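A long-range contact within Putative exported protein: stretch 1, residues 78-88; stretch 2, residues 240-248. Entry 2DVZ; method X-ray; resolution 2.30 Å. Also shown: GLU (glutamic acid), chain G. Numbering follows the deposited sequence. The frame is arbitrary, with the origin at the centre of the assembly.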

# COMPACT_ATOMS: atom_id res chain seq x y z
N THR A 78 -18.22 4.71 -10.39
CA THR A 78 -17.16 5.35 -9.63
C THR A 78 -16.66 4.34 -8.62
O THR A 78 -17.36 4.00 -7.66
CB THR A 78 -17.63 6.65 -8.94
OG1 THR A 78 -18.25 7.53 -9.91
CG2 THR A 78 -16.46 7.32 -8.24
N LEU A 79 -15.44 3.88 -8.83
CA LEU A 79 -14.84 2.85 -7.98
C LEU A 79 -13.58 3.41 -7.36
O LEU A 79 -13.17 4.53 -7.68
CB LEU A 79 -14.52 1.60 -8.82
CG LEU A 79 -15.69 1.03 -9.64
CD1 LEU A 79 -15.15 -0.06 -10.48
CD2 LEU A 79 -16.78 0.47 -8.79
N SER A 80 -12.96 2.65 -6.47
CA SER A 80 -11.76 3.11 -5.80
C SER A 80 -10.85 1.93 -5.45
O SER A 80 -11.28 0.77 -5.51
CB SER A 80 -12.08 3.99 -4.56
OG SER A 80 -12.69 3.23 -3.52
N ILE A 81 -9.59 2.25 -5.13
CA ILE A 81 -8.59 1.26 -4.76
C ILE A 81 -8.45 1.18 -3.26
O ILE A 81 -8.08 2.17 -2.62
CB ILE A 81 -7.20 1.55 -5.42
CG1 ILE A 81 -7.34 1.70 -6.93
CG2 ILE A 81 -6.20 0.39 -5.14
CD1 ILE A 81 -7.92 0.45 -7.63
N ALA A 82 -8.76 -0.00 -2.69
CA ALA A 82 -8.58 -0.24 -1.26
C ALA A 82 -7.11 -0.39 -1.00
O ALA A 82 -6.38 -1.01 -1.80
CB ALA A 82 -9.32 -1.50 -0.79
N THR A 83 -6.67 0.18 0.12
CA THR A 83 -5.28 0.12 0.56
C THR A 83 -5.36 -0.07 2.04
O THR A 83 -6.41 0.21 2.64
CB THR A 83 -4.53 1.43 0.29
OG1 THR A 83 -5.11 2.46 1.10
CG2 THR A 83 -4.57 1.84 -1.19
N VAL A 84 -4.28 -0.54 2.66
CA VAL A 84 -4.27 -0.70 4.10
C VAL A 84 -4.34 0.66 4.82
O VAL A 84 -4.85 0.75 5.93
CB VAL A 84 -3.09 -1.64 4.61
CG1 VAL A 84 -3.13 -1.75 6.12
CG2 VAL A 84 -3.21 -3.04 4.02
N SER A 85 -3.81 1.71 4.20
CA SER A 85 -3.91 3.05 4.76
C SER A 85 -5.39 3.43 4.90
O SER A 85 -5.84 3.86 5.95
CB SER A 85 -3.18 4.08 3.88
OG SER A 85 -1.77 3.90 3.97
N THR A 86 -6.14 3.22 3.83
CA THR A 86 -7.53 3.70 3.77
C THR A 86 -8.53 2.78 4.49
O THR A 86 -9.54 3.25 5.01
CB THR A 86 -7.97 4.04 2.32
OG1 THR A 86 -7.75 2.91 1.47
CG2 THR A 86 -7.18 5.25 1.78
N MSE A 87 -8.21 1.50 4.55
CA MSE A 87 -9.12 0.51 5.13
C MSE A 87 -8.93 0.30 6.63
O MSE A 87 -9.86 -0.09 7.33
CB MSE A 87 -9.01 -0.84 4.37
CG MSE A 87 -9.48 -0.81 2.91
SE MSE A 87 -11.41 -0.41 2.76
CE MSE A 87 -11.32 1.55 2.49
N ALA A 88 -7.74 0.60 7.12
CA ALA A 88 -7.34 0.16 8.46
C ALA A 88 -6.66 1.24 9.30
O ALA A 88 -7.05 1.49 10.45
CB ALA A 88 -6.41 -1.08 8.34
N GLU G . 0.85 3.79 1.69
CA GLU G . -0.16 3.33 0.71
C GLU G . -0.72 1.96 1.07
O GLU G . -0.58 0.95 0.37
CB GLU G . 0.39 3.41 -0.71
CG GLU G . 1.14 4.73 -0.97
CD GLU G . 1.09 5.20 -2.39
OE1 GLU G . 0.43 4.50 -3.19
OE2 GLU G . 1.67 6.29 -2.72
OXT GLU G . -1.41 1.87 2.09
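Stretch 2 240-248: PVWYGLLAP

A bound glutamic acid sits where two distant segments of one chain part company, and both segments hold the same carboxylate. From stretch 1, the N and OG of S85 donate to OXT of the ligand, at 3.2 and 2.8 Å; from stretch 2, Y243 OH makes a weak hydrogen bond of 2.6 Å to its O. A water completes the link, accepting from V84 N (2.8 Å) and donating both to W242 O (2.9 Å) and to the ligand O (2.7 Å). The general principle is that a ladder of paired strands can present a binding site at the point where one strand turns away into a helix.

The ladder itself is regular. Residues 241-248 form an extended strand that runs antiparallel to the strand beginning at T78, with 159° between their directions and axes approaching to 4.4 Å. The register pairs S80 with L246, I81 with L245 and A82 with G244. Around S80 and L246 the bonds are reciprocal: S80 N to L246 O at 3.1 Å and L246 N to S80 O at 2.9 Å. Two residues on, A82 N donates to G244 O at 2.8 Å and G244 N to A82 O at 3.2 Å. Between these rungs lies the non-hydrogen-bonded pair I81 and L245, where I81 CA approaches G244 O to 3.2 Å in a CA-H...O contact. A second water binds S80 OG at 2.6 Å and donates a weak hydrogen bond to L246 O at 2.9 Å.

Alternation along the strands sorts the side chains. I81 and L245 share one face, their CD1 atoms 4.2 Å apart. On the other face, L246 CD1 packs 3.4 Å from A82 CB and 3.6 Å from CE of M87, a selenomethionine. G244, opposite A82, adds no side chain there.

Beyond the ladder, T83 caps the helix that starts at V84. Its OG1 shares a hydrogen bond of 2.7 Å with T86 OG1, and its carbonyl O accepts from M87 N at 2.9 Å, an alpha-type bond, although residues 85-88 form a wider pi-type turn. The helix lies at 83° to strand 241-248, nearly perpendicular, and W242 fills the angle between them. V84 CG2 sits over one face of its indole, 3.9 Å from the centroid of the six-membered ring and almost on the ring normal, while M87 CB meets the ring edge at CH2, 3.8 Å away. V84 CG2 also reaches V241 CB at 3.7 Å, so one methyl group joins the helix to two successive strand residues.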

# COMPACT_ATOMS: atom_id res chain seq x y z
N PRO A 240 2.91 -7.90 5.25
CA PRO A 240 2.64 -7.24 3.97
C PRO A 240 1.32 -6.48 3.95
O PRO A 240 0.55 -6.48 4.92
CB PRO A 240 2.61 -8.40 2.99
CG PRO A 240 2.35 -9.64 3.81
CD PRO A 240 2.72 -9.36 5.21
N VAL A 241 1.09 -5.83 2.82
CA VAL A 241 -0.16 -5.12 2.54
C VAL A 241 -0.87 -5.76 1.32
O VAL A 241 -0.55 -6.92 0.94
CB VAL A 241 0.09 -3.58 2.38
CG1 VAL A 241 0.68 -3.01 3.64
CG2 VAL A 241 0.95 -3.24 1.13
N TRP A 242 -1.82 -5.04 0.74
CA TRP A 242 -2.58 -5.50 -0.42
C TRP A 242 -3.27 -4.31 -1.07
O TRP A 242 -3.36 -3.23 -0.47
CB TRP A 242 -3.60 -6.64 -0.11
CG TRP A 242 -4.43 -6.54 1.20
CD1 TRP A 242 -4.45 -7.45 2.20
CD2 TRP A 242 -5.34 -5.48 1.61
NE1 TRP A 242 -5.30 -7.07 3.19
CE2 TRP A 242 -5.88 -5.87 2.86
CE3 TRP A 242 -5.76 -4.27 1.03
CZ2 TRP A 242 -6.80 -5.06 3.59
CZ3 TRP A 242 -6.68 -3.43 1.77
CH2 TRP A 242 -7.19 -3.85 3.04
N TYR A 243 -3.70 -4.53 -2.31
CA TYR A 243 -4.44 -3.57 -3.11
C TYR A 243 -5.66 -4.24 -3.72
O TYR A 243 -5.57 -5.32 -4.27
CB TYR A 243 -3.53 -2.97 -4.22
CG TYR A 243 -2.38 -2.25 -3.56
CD1 TYR A 243 -2.52 -0.90 -3.18
CD2 TYR A 243 -1.19 -2.93 -3.23
CE1 TYR A 243 -1.49 -0.24 -2.51
CE2 TYR A 243 -0.14 -2.27 -2.59
CZ TYR A 243 -0.30 -0.93 -2.21
OH TYR A 243 0.72 -0.29 -1.55
N GLY A 244 -6.82 -3.59 -3.63
CA GLY A 244 -8.03 -4.17 -4.17
C GLY A 244 -9.03 -3.16 -4.68
O GLY A 244 -8.78 -1.95 -4.69
N LEU A 245 -10.20 -3.66 -5.08
CA LEU A 245 -11.18 -2.86 -5.75
C LEU A 245 -12.42 -2.72 -4.87
O LEU A 245 -12.88 -3.69 -4.30
CB LEU A 245 -11.50 -3.44 -7.14
CG LEU A 245 -12.31 -2.55 -8.09
CD1 LEU A 245 -11.65 -1.19 -8.50
CD2 LEU A 245 -12.63 -3.34 -9.31
N LEU A 246 -12.92 -1.50 -4.77
CA LEU A 246 -14.06 -1.16 -3.90
C LEU A 246 -15.10 -0.47 -4.74
O LEU A 246 -14.78 0.32 -5.65
CB LEU A 246 -13.62 -0.18 -2.81
CG LEU A 246 -12.56 -0.68 -1.80
CD1 LEU A 246 -12.10 0.47 -0.88
CD2 LEU A 246 -13.00 -1.98 -0.99
N ALA A 247 -16.34 -0.75 -4.42
CA ALA A 247 -17.47 0.05 -4.89
C ALA A 247 -18.21 0.65 -3.66
O ALA A 247 -18.07 0.15 -2.51
CB ALA A 247 -18.43 -0.81 -5.73
N PRO A 248 -19.00 1.72 -3.90
CA PRO A 248 -19.80 2.22 -2.78
C PRO A 248 -20.74 1.16 -2.25
O PRO A 248 -21.20 0.26 -3.00
CB PRO A 248 -20.58 3.42 -3.39
CG PRO A 248 -19.81 3.78 -4.67
CD PRO A 248 -19.24 2.48 -5.15
O HOH W 1 -15.19 2.76 -4.13
O HOH W 2 -2.08 -1.17 1.13